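Local coordinates for protein putative hydroxymethylglutaryl-CoA synthase (Streptococcus mutans, PDB 3SQZ) that binds coenzyme A and, as a thiolase-fold member of the HMG-CoA synthase family, probably condenses acetyl-CoA with acetoacetyl-CoA to make hydroxymethylglutaryl-CoA, at residues A[212-218]-A[341-347]; A[236-240]-A[273-277]. One frame throughout, in Å; residues are numbered along the deposited sequence. Where two conformers were deposited one is given.

Contact 1. Residues A[212-218]-A[341-347]. With COA (coenzyme A), chain D.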
ATOM      1  N   GLN A 212     -13.957  -2.281 -12.683  1.00 10.16           N
ATOM      2  CA  GLN A 212     -14.557  -3.520 -13.146  1.00 10.59           C
ATOM      3  C   GLN A 212     -14.610  -4.498 -11.978  1.00 10.05           C
ATOM      4  O   GLN A 212     -13.645  -4.599 -11.218  1.00 10.94           O
ATOM      5  CB  GLN A 212     -13.729  -4.122 -14.291  1.00 11.14           C
ATOM      6  CG  GLN A 212     -14.405  -5.314 -14.943  1.00 12.33           C
ATOM      7  CD  GLN A 212     -13.598  -5.925 -16.081  1.00 13.72           C
ATOM      8  OE1 GLN A 212     -12.577  -5.375 -16.537  1.00 15.33           O
ATOM      9  NE2 GLN A 212     -14.050  -7.070 -16.548  1.00 14.96           N
ATOM     10  N   THR A 213     -15.730  -5.206 -11.840  1.00  9.42           N
ATOM     11  CA  THR A 213     -15.885  -6.253 -10.839  1.00 10.19           C
ATOM     12  C   THR A 213     -16.105  -7.585 -11.537  1.00 10.53           C
ATOM     13  O   THR A 213     -16.873  -7.657 -12.495  1.00 11.78           O
ATOM     14  CB  THR A 213     -17.108  -5.978  -9.939  1.00 10.37           C
ATOM     15  OG1 THR A 213     -16.915  -4.760  -9.213  1.00  9.90           O
ATOM     16  CG2 THR A 213     -17.346  -7.112  -8.952  1.00 10.84           C
ATOM     17  N   ARG A 214     -15.458  -8.631 -11.032  1.00 10.79           N
ATOM     18  CA  ARG A 214     -15.609  -9.989 -11.548  1.00 13.24           C
ATOM     19  C   ARG A 214     -15.493 -10.970 -10.384  1.00 13.93           C
ATOM     20  O   ARG A 214     -14.481 -10.980  -9.689  1.00 16.88           O
ATOM     21  CB  ARG A 214     -14.499 -10.277 -12.570  1.00 17.53           C
ATOM     22  CG  ARG A 214     -14.597 -11.585 -13.318  1.00 19.58           C
ATOM     23  CD  ARG A 214     -13.375 -11.764 -14.210  1.00 20.72           C
ATOM     24  NE  ARG A 214     -13.273 -10.704 -15.211  1.00 20.98           N
ATOM     25  CZ  ARG A 214     -12.263 -10.576 -16.067  1.00 20.79           C
ATOM     26  NH1 ARG A 214     -11.251 -11.437 -16.043  1.00 20.57           N
ATOM     27  NH2 ARG A 214     -12.264  -9.586 -16.948  1.00 21.39           N
ATOM     28  N   ASP A 215     -16.498 -11.820 -10.200  1.00 12.57           N
ATOM     29  CA  ASP A 215     -16.584 -12.726  -9.061  1.00 12.37           C
ATOM     30  C   ASP A 215     -15.727 -13.966  -9.296  1.00 11.67           C
ATOM     31  O   ASP A 215     -16.109 -14.864 -10.036  1.00 13.19           O
ATOM     32  CB  ASP A 215     -18.057 -13.068  -8.843  1.00 13.08           C
ATOM     33  CG  ASP A 215     -18.300 -14.061  -7.722  1.00 13.75           C
ATOM     34  OD1 ASP A 215     -17.392 -14.375  -6.936  1.00 13.03           O
ATOM     35  OD2 ASP A 215     -19.451 -14.530  -7.635  1.00 16.93           O
ATOM     36  N   ILE A 216     -14.555 -13.985  -8.667  1.00 10.79           N
ATOM     37  CA  ILE A 216     -13.584 -15.068  -8.812  1.00 11.07           C
ATOM     38  C   ILE A 216     -12.962 -15.393  -7.454  1.00 10.50           C
ATOM     39  O   ILE A 216     -13.116 -14.637  -6.488  1.00 10.90           O
ATOM     40  CB  ILE A 216     -12.472 -14.723  -9.845  1.00 11.79           C
ATOM     41  CG1 ILE A 216     -11.647 -13.501  -9.396  1.00 11.58           C
ATOM     42  CG2 ILE A 216     -13.080 -14.519 -11.232  1.00 13.22           C
ATOM     43  CD1 ILE A 216     -10.395 -13.287 -10.222  1.00 12.46           C
ATOM     44  N   MET A 217     -12.247 -16.511  -7.386  1.00 10.95           N
ATOM     45  CA  MET A 217     -11.573 -16.896  -6.156  1.00 10.77           C
ATOM     46  C   MET A 217     -10.084 -17.136  -6.404  1.00 10.47           C
ATOM     47  O   MET A 217      -9.575 -18.246  -6.254  1.00 11.25           O
ATOM     48  CB  MET A 217     -12.268 -18.084  -5.482  1.00 11.62           C
ATOM     49  CG  MET A 217     -13.670 -17.729  -4.992  1.00 11.88           C
ATOM     50  SD  MET A 217     -13.645 -16.423  -3.724  1.00 11.67           S
ATOM     51  CE  MET A 217     -13.713 -17.413  -2.231  1.00 13.22           C
ATOM     52  N   ASP A 218      -9.387 -16.073  -6.807  1.00 10.67           N
ATOM     53  CA  ASP A 218      -7.942 -16.135  -6.994  1.00 10.22           C
ATOM     54  C   ASP A 218      -7.176 -16.059  -5.672  1.00  9.76           C
ATOM     55  O   ASP A 218      -6.116 -16.675  -5.528  1.00 10.80           O
ATOM     56  CB  ASP A 218      -7.462 -15.052  -7.972  1.00 10.89           C
ATOM     57  CG  ASP A 218      -7.817 -13.631  -7.532  1.00 10.56           C
ATOM     58  OD1 ASP A 218      -6.960 -12.737  -7.724  1.00 11.97           O
ATOM     59  OD2 ASP A 218      -8.944 -13.388  -7.037  1.00 10.74           O
ATOM     60  N   TYR A 341      -5.709  -3.118  -8.464  1.00 10.35           N
ATOM     61  CA  TYR A 341      -6.328  -4.434  -8.470  1.00 10.45           C
ATOM     62  C   TYR A 341      -6.550  -4.900  -7.046  1.00 10.10           C
ATOM     63  O   TYR A 341      -5.763  -4.602  -6.141  1.00 11.95           O
ATOM     64  CB  TYR A 341      -5.435  -5.454  -9.193  1.00 11.45           C
ATOM     65  CG  TYR A 341      -5.997  -6.876  -9.285  1.00 10.97           C
ATOM     66  CD1 TYR A 341      -6.916  -7.218 -10.271  1.00 12.44           C
ATOM     67  CD2 TYR A 341      -5.596  -7.871  -8.397  1.00 12.15           C
ATOM     68  CE1 TYR A 341      -7.421  -8.502 -10.368  1.00 12.04           C
ATOM     69  CE2 TYR A 341      -6.098  -9.172  -8.486  1.00 12.74           C
ATOM     70  CZ  TYR A 341      -7.019  -9.478  -9.470  1.00 12.79           C
ATOM     71  OH  TYR A 341      -7.542 -10.750  -9.586  1.00 13.42           O
ATOM     72  N   GLY A 342      -7.633  -5.636  -6.858  1.00  9.17           N
ATOM     73  CA  GLY A 342      -7.850  -6.395  -5.645  1.00  9.49           C
ATOM     74  C   GLY A 342      -8.410  -7.743  -6.042  1.00  9.81           C
ATOM     75  O   GLY A 342      -9.289  -7.836  -6.894  1.00 10.15           O
ATOM     76  N   SER A 343      -7.909  -8.796  -5.420  1.00  9.88           N
ATOM     77  CA  SER A 343      -8.411 -10.136  -5.674  0.70 10.34           C
ATOM     78  C   SER A 343      -9.890 -10.273  -5.345  1.00 10.20           C
ATOM     79  O   SER A 343     -10.434  -9.539  -4.508  1.00 10.87           O
ATOM     80  CB  SER A 343      -7.595 -11.148  -4.879  0.70 10.38           C
ATOM     81  OG  SER A 343      -6.290 -11.277  -5.421  0.70 11.24           O
ATOM     82  N   GLY A 344     -10.541 -11.213  -6.008  1.00 10.32           N
ATOM     83  CA  GLY A 344     -11.923 -11.491  -5.710  1.00 10.89           C
ATOM     84  C   GLY A 344     -13.020 -11.178  -6.720  1.00 10.10           C
ATOM     85  O   GLY A 344     -14.037 -11.858  -6.652  1.00 10.45           O
ATOM     86  N   ALA A 345     -12.915 -10.201  -7.633  1.00 10.34           N
ATOM     87  CA  ALA A 345     -11.821  -9.270  -7.883  1.00  9.91           C
ATOM     88  C   ALA A 345     -12.430  -7.959  -8.373  1.00  9.55           C
ATOM     89  O   ALA A 345     -13.492  -7.947  -9.005  1.00 10.02           O
ATOM     90  CB  ALA A 345     -10.874  -9.826  -8.958  1.00 11.07           C
ATOM     91  N   VAL A 346     -11.731  -6.863  -8.097  1.00  9.56           N
ATOM     92  CA  VAL A 346     -12.125  -5.533  -8.538  1.00  9.79           C
ATOM     93  C   VAL A 346     -10.878  -4.821  -9.035  1.00 10.14           C
ATOM     94  O   VAL A 346      -9.817  -4.921  -8.410  1.00 11.15           O
ATOM     95  CB  VAL A 346     -12.761  -4.719  -7.380  1.00 10.60           C
ATOM     96  CG1 VAL A 346     -13.127  -3.307  -7.826  1.00 11.76           C
ATOM     97  CG2 VAL A 346     -13.983  -5.448  -6.827  1.00 11.29           C
ATOM     98  N   ALA A 347     -10.997  -4.130 -10.163  1.00 10.30           N
ATOM     99  CA  ALA A 347      -9.894  -3.344 -10.699  1.00 11.08           C
ATOM    100  C   ALA A 347     -10.375  -1.946 -11.019  1.00 10.32           C
ATOM    101  O   ALA A 347     -11.562  -1.736 -11.259  1.00 10.88           O
ATOM    102  CB  ALA A 347      -9.325  -3.997 -11.946  1.00 13.69           C
TER
HETATM  103  N1A COA D 601      15.755 -18.224 -11.813  1.00 29.70           N
HETATM  104  C2A COA D 601      14.940 -17.243 -12.256  1.00 28.91           C
HETATM  105  N3A COA D 601      13.569 -17.360 -12.104  1.00 28.18           N
HETATM  106  C4A COA D 601      13.052 -18.467 -11.506  1.00 28.01           C
HETATM  107  C5A COA D 601      13.887 -19.486 -11.048  1.00 28.84           C
HETATM  108  C6A COA D 601      15.218 -19.372 -11.195  1.00 29.44           C
HETATM  109  N6A COA D 601      16.090 -20.407 -10.723  1.00 30.16           N
HETATM  110  N7A COA D 601      13.109 -20.470 -10.494  1.00 28.97           N
HETATM  111  C8A COA D 601      11.829 -20.099 -10.596  1.00 28.40           C
HETATM  112  N9A COA D 601      11.813 -18.844 -11.255  1.00 27.21           N
HETATM  113  C1B COA D 601      10.643 -18.000 -11.450  1.00 26.40           C
HETATM  114  C2B COA D 601       9.656 -18.099 -12.646  1.00 25.82           C
HETATM  115  O2B COA D 601       9.833 -18.673 -13.861  1.00 26.13           O
HETATM  116  C3B COA D 601       8.705 -16.958 -12.329  1.00 24.61           C
HETATM  117  O3B COA D 601       8.508 -15.837 -13.097  1.00 23.42           O
HETATM  118  P3B COA D 601       7.682 -15.860 -14.403  1.00 22.41           P
HETATM  119  O7A COA D 601       6.153 -15.915 -14.035  1.00 23.47           O
HETATM  120  O8A COA D 601       8.035 -14.510 -15.103  1.00 23.62           O
HETATM  121  O9A COA D 601       8.084 -17.043 -15.244  1.00 24.25           O
HETATM  122  C4B COA D 601       8.692 -16.979 -10.848  1.00 24.40           C
HETATM  123  O4B COA D 601      10.100 -16.999 -10.538  1.00 24.25           O
HETATM  124  C5B COA D 601       7.627 -17.587 -10.001  1.00 25.14           C
HETATM  125  O5B COA D 601       7.758 -18.967 -10.213  1.00 25.57           O
HETATM  126  P1A COA D 601       6.767 -19.974  -9.503  1.00 25.08           P
HETATM  127  O1A COA D 601       5.273 -19.614  -9.872  1.00 26.72           O
HETATM  128  O2A COA D 601       7.105 -21.394  -9.910  1.00 26.44           O
HETATM  129  O3A COA D 601       6.990 -19.764  -7.940  1.00 25.60           O
HETATM  130  P2A COA D 601       5.966 -20.217  -6.814  1.00 26.99           P
HETATM  131  O4A COA D 601       5.221 -21.541  -7.224  1.00 29.13           O
HETATM  132  O5A COA D 601       6.716 -20.424  -5.518  1.00 29.47           O
HETATM  133  O6A COA D 601       4.875 -19.063  -6.616  1.00 23.14           O
HETATM  134  CBP COA D 601       3.981 -16.805  -6.541  1.00 21.77           C
HETATM  135  CCP COA D 601       5.145 -17.709  -6.864  1.00 22.95           C
HETATM  136  CDP COA D 601       2.830 -17.167  -7.417  1.00 23.25           C
HETATM  137  CEP COA D 601       4.351 -15.361  -6.782  1.00 21.49           C
HETATM  138  CAP COA D 601       3.640 -17.013  -5.093  1.00 20.32           C
HETATM  139  OAP COA D 601       4.571 -16.452  -4.259  1.00 19.90           O
HETATM  140  C9P COA D 601       2.240 -16.548  -4.743  1.00 20.14           C
HETATM  141  O9P COA D 601       1.234 -17.179  -5.055  1.00 20.57           O
HETATM  142  N8P COA D 601       2.162 -15.307  -3.953  1.00 19.37           N
HETATM  143  C7P COA D 601       0.892 -14.657  -3.693  1.00 19.36           C
HETATM  144  C6P COA D 601       0.291 -13.979  -4.906  1.00 20.80           C
HETATM  145  C5P COA D 601      -0.971 -13.176  -4.587  1.00 19.98           C
HETATM  146  O5P COA D 601      -1.195 -12.779  -3.467  1.00 18.49           O
HETATM  147  N4P COA D 601      -1.851 -12.821  -5.667  1.00 20.24           N
HETATM  148  C3P COA D 601      -3.015 -11.960  -5.408  1.00 19.64           C
HETATM  149  C2P COA D 601      -2.963 -10.571  -5.979  1.00 21.71           C
HETATM  150  S1P COA D 601      -2.458 -10.438  -7.663  1.00 24.23           S

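Contact 2. Residues A[236-240]-A[273-277]. With COA (coenzyme A), chain D.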
ATOM      1  N   THR A 236      -2.473 -14.277 -11.261  1.00 14.40           N
ATOM      2  CA  THR A 236      -1.690 -13.537 -12.246  1.00 15.22           C
ATOM      3  C   THR A 236      -2.472 -13.377 -13.544  1.00 14.83           C
ATOM      4  O   THR A 236      -2.547 -12.285 -14.104  1.00 15.52           O
ATOM      5  CB  THR A 236      -0.355 -14.235 -12.508  1.00 16.34           C
ATOM      6  OG1 THR A 236       0.493 -14.052 -11.370  1.00 18.41           O
ATOM      7  CG2 THR A 236       0.326 -13.669 -13.760  1.00 16.82           C
ATOM      8  N   LYS A 237      -3.073 -14.466 -14.016  1.00 14.44           N
ATOM      9  CA  LYS A 237      -3.846 -14.412 -15.252  1.00 16.05           C
ATOM     10  C   LYS A 237      -5.029 -13.448 -15.140  1.00 15.23           C
ATOM     11  O   LYS A 237      -5.329 -12.704 -16.077  1.00 15.84           O
ATOM     12  CB  LYS A 237      -4.342 -15.804 -15.639  1.00 18.51           C
ATOM     13  CG  LYS A 237      -5.179 -15.846 -16.914  1.00 21.78           C
ATOM     14  N   GLN A 238      -5.709 -13.465 -13.997  1.00 16.43           N
ATOM     15  CA  GLN A 238      -6.866 -12.597 -13.795  1.00 17.31           C
ATOM     16  C   GLN A 238      -6.451 -11.142 -13.622  1.00 17.29           C
ATOM     17  O   GLN A 238      -7.126 -10.236 -14.112  1.00 18.97           O
ATOM     18  CB  GLN A 238      -7.703 -13.093 -12.623  1.00 17.92           C
ATOM     19  CG  GLN A 238      -8.411 -14.392 -12.944  1.00 19.22           C
ATOM     20  CD  GLN A 238      -9.426 -14.227 -14.053  1.00 21.89           C
ATOM     21  OE1 GLN A 238     -10.258 -13.320 -14.015  1.00 22.55           O
ATOM     22  NE2 GLN A 238      -9.348 -15.090 -15.062  1.00 23.84           N
ATOM     23  N   TYR A 239      -5.359 -10.915 -12.902  1.00 17.85           N
ATOM     24  CA  TYR A 239      -4.779  -9.567 -12.773  0.85 17.79           C
ATOM     25  C   TYR A 239      -4.531  -9.013 -14.180  1.00 17.07           C
ATOM     26  O   TYR A 239      -4.912  -7.879 -14.490  1.00 18.38           O
ATOM     27  CB  TYR A 239      -3.491  -9.622 -11.911  0.85 17.73           C
ATOM     28  CG  TYR A 239      -2.542  -8.400 -11.818  0.85 16.46           C
ATOM     29  CD1 TYR A 239      -1.757  -8.013 -12.904  0.85 14.69           C
ATOM     30  CD2 TYR A 239      -2.358  -7.707 -10.608  0.85 15.37           C
ATOM     31  CE1 TYR A 239      -0.851  -6.941 -12.807  0.85 14.85           C
ATOM     32  CE2 TYR A 239      -1.451  -6.627 -10.503  0.85 15.02           C
ATOM     33  CZ  TYR A 239      -0.699  -6.247 -11.604  0.85 14.32           C
ATOM     34  OH  TYR A 239       0.202  -5.192 -11.518  0.85 16.13           O
ATOM     35  N   LEU A 240      -3.900  -9.816 -15.033  1.00 15.92           N
ATOM     36  CA  LEU A 240      -3.565  -9.361 -16.383  1.00 15.31           C
ATOM     37  C   LEU A 240      -4.785  -9.178 -17.282  1.00 14.90           C
ATOM     38  O   LEU A 240      -4.825  -8.250 -18.087  1.00 15.05           O
ATOM     39  CB  LEU A 240      -2.536 -10.292 -17.031  1.00 15.39           C
ATOM     40  CG  LEU A 240      -1.176 -10.301 -16.338  1.00 15.70           C
ATOM     41  CD1 LEU A 240      -0.291 -11.401 -16.902  1.00 16.91           C
ATOM     42  CD2 LEU A 240      -0.490  -8.947 -16.475  1.00 16.43           C
ATOM     43  N   LEU A 273       5.072  -9.227 -11.158  1.00 11.95           N
ATOM     44  CA  LEU A 273       3.696  -9.124 -11.645  1.00 12.28           C
ATOM     45  C   LEU A 273       3.439  -7.758 -12.276  1.00 11.68           C
ATOM     46  O   LEU A 273       2.808  -7.660 -13.324  1.00 11.95           O
ATOM     47  CB  LEU A 273       2.682  -9.416 -10.536  1.00 13.70           C
ATOM     48  CG  LEU A 273       1.224  -9.419 -11.007  1.00 15.24           C
ATOM     49  CD1 LEU A 273       1.024 -10.427 -12.131  1.00 16.14           C
ATOM     50  CD2 LEU A 273       0.285  -9.727  -9.849  1.00 17.86           C
ATOM     51  N   ALA A 274       3.944  -6.708 -11.636  1.00 11.59           N
ATOM     52  CA  ALA A 274       3.796  -5.368 -12.179  1.00 11.59           C
ATOM     53  C   ALA A 274       4.504  -5.244 -13.527  1.00 11.07           C
ATOM     54  O   ALA A 274       4.013  -4.577 -14.433  1.00 11.96           O
ATOM     55  CB  ALA A 274       4.315  -4.335 -11.209  1.00 12.52           C
ATOM     56  N   LEU A 275       5.671  -5.877 -13.656  1.00 11.35           N
ATOM     57  CA  LEU A 275       6.388  -5.888 -14.933  1.00 11.43           C
ATOM     58  C   LEU A 275       5.565  -6.579 -16.025  1.00 11.94           C
ATOM     59  O   LEU A 275       5.514  -6.120 -17.164  1.00 12.41           O
ATOM     60  CB  LEU A 275       7.756  -6.554 -14.776  1.00 12.42           C
ATOM     61  CG  LEU A 275       8.584  -6.710 -16.054  1.00 13.48           C
ATOM     62  CD1 LEU A 275       8.891  -5.359 -16.697  1.00 14.02           C
ATOM     63  CD2 LEU A 275       9.863  -7.478 -15.748  1.00 14.89           C
ATOM     64  N   LYS A 276       4.917  -7.685 -15.678  1.00 12.82           N
ATOM     65  CA  LYS A 276       4.014  -8.338 -16.617  1.00 13.46           C
ATOM     66  C   LYS A 276       2.878  -7.399 -17.027  1.00 13.28           C
ATOM     67  O   LYS A 276       2.492  -7.359 -18.193  1.00 14.90           O
ATOM     68  CB  LYS A 276       3.459  -9.632 -16.025  1.00 14.23           C
ATOM     69  CG  LYS A 276       4.492 -10.726 -15.880  1.00 15.13           C
ATOM     70  CD  LYS A 276       3.866 -11.973 -15.288  1.00 15.65           C
ATOM     71  CE  LYS A 276       4.879 -13.100 -15.184  1.00 17.01           C
ATOM     72  NZ  LYS A 276       4.222 -14.331 -14.671  1.00 18.67           N
ATOM     73  N   GLY A 277       2.358  -6.637 -16.070  1.00 13.91           N
ATOM     74  CA  GLY A 277       1.304  -5.679 -16.361  1.00 13.64           C
ATOM     75  C   GLY A 277       1.788  -4.594 -17.308  1.00 13.39           C
ATOM     76  O   GLY A 277       1.124  -4.250 -18.287  1.00 14.19           O
TER
HETATM   77  N1A COA D 601      15.755 -18.224 -11.813  1.00 29.70           N
HETATM   78  C2A COA D 601      14.940 -17.243 -12.256  1.00 28.91           C
HETATM   79  N3A COA D 601      13.569 -17.360 -12.104  1.00 28.18           N
HETATM   80  C4A COA D 601      13.052 -18.467 -11.506  1.00 28.01           C
HETATM   81  C5A COA D 601      13.887 -19.486 -11.048  1.00 28.84           C
HETATM   82  C6A COA D 601      15.218 -19.372 -11.195  1.00 29.44           C
HETATM   83  N6A COA D 601      16.090 -20.407 -10.723  1.00 30.16           N
HETATM   84  N7A COA D 601      13.109 -20.470 -10.494  1.00 28.97           N
HETATM   85  C8A COA D 601      11.829 -20.099 -10.596  1.00 28.40           C
HETATM   86  N9A COA D 601      11.813 -18.844 -11.255  1.00 27.21           N
HETATM   87  C1B COA D 601      10.643 -18.000 -11.450  1.00 26.40           C
HETATM   88  C2B COA D 601       9.656 -18.099 -12.646  1.00 25.82           C
HETATM   89  O2B COA D 601       9.833 -18.673 -13.861  1.00 26.13           O
HETATM   90  C3B COA D 601       8.705 -16.958 -12.329  1.00 24.61           C
HETATM   91  O3B COA D 601       8.508 -15.837 -13.097  1.00 23.42           O
HETATM   92  P3B COA D 601       7.682 -15.860 -14.403  1.00 22.41           P
HETATM   93  O7A COA D 601       6.153 -15.915 -14.035  1.00 23.47           O
HETATM   94  O8A COA D 601       8.035 -14.510 -15.103  1.00 23.62           O
HETATM   95  O9A COA D 601       8.084 -17.043 -15.244  1.00 24.25           O
HETATM   96  C4B COA D 601       8.692 -16.979 -10.848  1.00 24.40           C
HETATM   97  O4B COA D 601      10.100 -16.999 -10.538  1.00 24.25           O
HETATM   98  C5B COA D 601       7.627 -17.587 -10.001  1.00 25.14           C
HETATM   99  O5B COA D 601       7.758 -18.967 -10.213  1.00 25.57           O
HETATM  100  P1A COA D 601       6.767 -19.974  -9.503  1.00 25.08           P
HETATM  101  O1A COA D 601       5.273 -19.614  -9.872  1.00 26.72           O
HETATM  102  O2A COA D 601       7.105 -21.394  -9.910  1.00 26.44           O
HETATM  103  O3A COA D 601       6.990 -19.764  -7.940  1.00 25.60           O
HETATM  104  P2A COA D 601       5.966 -20.217  -6.814  1.00 26.99           P
HETATM  105  O4A COA D 601       5.221 -21.541  -7.224  1.00 29.13           O
HETATM  106  O5A COA D 601       6.716 -20.424  -5.518  1.00 29.47           O
HETATM  107  O6A COA D 601       4.875 -19.063  -6.616  1.00 23.14           O
HETATM  108  CBP COA D 601       3.981 -16.805  -6.541  1.00 21.77           C
HETATM  109  CCP COA D 601       5.145 -17.709  -6.864  1.00 22.95           C
HETATM  110  CDP COA D 601       2.830 -17.167  -7.417  1.00 23.25           C
HETATM  111  CEP COA D 601       4.351 -15.361  -6.782  1.00 21.49           C
HETATM  112  CAP COA D 601       3.640 -17.013  -5.093  1.00 20.32           C
HETATM  113  OAP COA D 601       4.571 -16.452  -4.259  1.00 19.90           O
HETATM  114  C9P COA D 601       2.240 -16.548  -4.743  1.00 20.14           C
HETATM  115  O9P COA D 601       1.234 -17.179  -5.055  1.00 20.57           O
HETATM  116  N8P COA D 601       2.162 -15.307  -3.953  1.00 19.37           N
HETATM  117  C7P COA D 601       0.892 -14.657  -3.693  1.00 19.36           C
HETATM  118  C6P COA D 601       0.291 -13.979  -4.906  1.00 20.80           C
HETATM  119  C5P COA D 601      -0.971 -13.176  -4.587  1.00 19.98           C
HETATM  120  O5P COA D 601      -1.195 -12.779  -3.467  1.00 18.49           O
HETATM  121  N4P COA D 601      -1.851 -12.821  -5.667  1.00 20.24           N
HETATM  122  C3P COA D 601      -3.015 -11.960  -5.408  1.00 19.64           C
HETATM  123  C2P COA D 601      -2.963 -10.571  -5.979  1.00 21.71           C
HETATM  124  S1P COA D 601      -2.458 -10.438  -7.663  1.00 24.23           S
HETATM  125  O   HOH W   1       3.400 -13.515 -12.156  1.00 22.60           O

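Contact 1. Residues A[212-218]-A[341-347]
Q212 and A347 form an antiparallel hydrogen-bonded pair, T213 and V346 the non-hydrogen-bonded pair after it, and the ladder runs on past the strand ends: R214 and A345 exchange both backbone bonds, and I216 N reaches G344 O at 3.0 Å. A cis peptide precedes A345 in the turn that links the two hairpin strands. T213 and V346 lie side by side on one face of the sheet, OG1 of T213 3.8 Å from CG2 of V346. I216 lays CG1 and CD1 against the methyl of A345, with CD1 3.7 Å from its CB.

The carboxylate of D218 ties the loop to the turn. D218 points its CB at 341-347, and with CG between backbone N and carbonyl carbon (chi1 58°) OD1 and OD2 meet different partners. OD2 accepts G344 N at 2.9 Å through its syn lone pair. Y341 OH and, in the conformer given, S343 OG each lie 2.8 Å from D218 OD1, donating from opposite faces of the carboxylate plane. S235 OG bonds to OD1 too. In that conformer S343 OG lies 3.3 Å from C3P of coenzyme A, so this buried cluster borders the thiol end of the ligand.

Strand 203-213 here flanks the hairpin of strands 335-342 and 346-354 in the mixed sheet, and helix 232-254 covers I216, D218 and A345.

Contact 2. Residues A[236-240]-A[273-277]
L273 meets the Y239 ring between two helices that run roughly the same way, their local axes 10.3 Å apart at 38°. CG is anti to the backbone N in both L273 (chi1 -176°) and Y239 (chi1 169°), and the two side chains slide past each other in opposite directions. In the conformer given for Y239, CD2 of L273 sits over one face, 3.6 Å from the ring centroid, a CH-pi contact; the same methyl lies 3.6 Å from S1P of coenzyme A. The other branch, CD1, packs 3.7 Å from CG2 of T236. Y239 OH bonds to the carbonyl of H267. L240 brings CD2 against the backbone of K276 and G277, 3.7 Å from G277 N; G277, with no side chain, leaves room for the edge of the Y239 ring, near whose plane its CA lies.

K276 is extended beyond CG and delivers NZ to O7A of the ligand's 3'-phosphate at 2.6 Å. A water accepting from NZ at 2.8 Å also bonds to T236 OG1.

Helices 232-254 and 271-279 pack here beside strand 263-266, whose F266 touches Y239 and A274; F298 of helix 288-302 touches A274 and L275, and K295 touches L275.

How the contacts relate
Both contacts are partly buried and border coenzyme A, contact 1 at its thiol end, contact 2 at both the thiol, through L273, and the 3'-phosphate, through K276. Contact 1 lies where the ends of sheet strands pass into a loop and a turn, so backbone bonds and a buried carboxylate dominate; contact 2 joins two helices without a direct hydrogen bond, through apolar side chains and a water. Helix 232-254 belongs to contact 2 and also covers contact 1: R214 NH1 forms a salt bridge with its D241 and probably bonds to Q238 OE1, while Q238 CG packs on I216 CD1. The Y239 and Y341 rings meet at about 60°, close to H267, a predicted active-site residue.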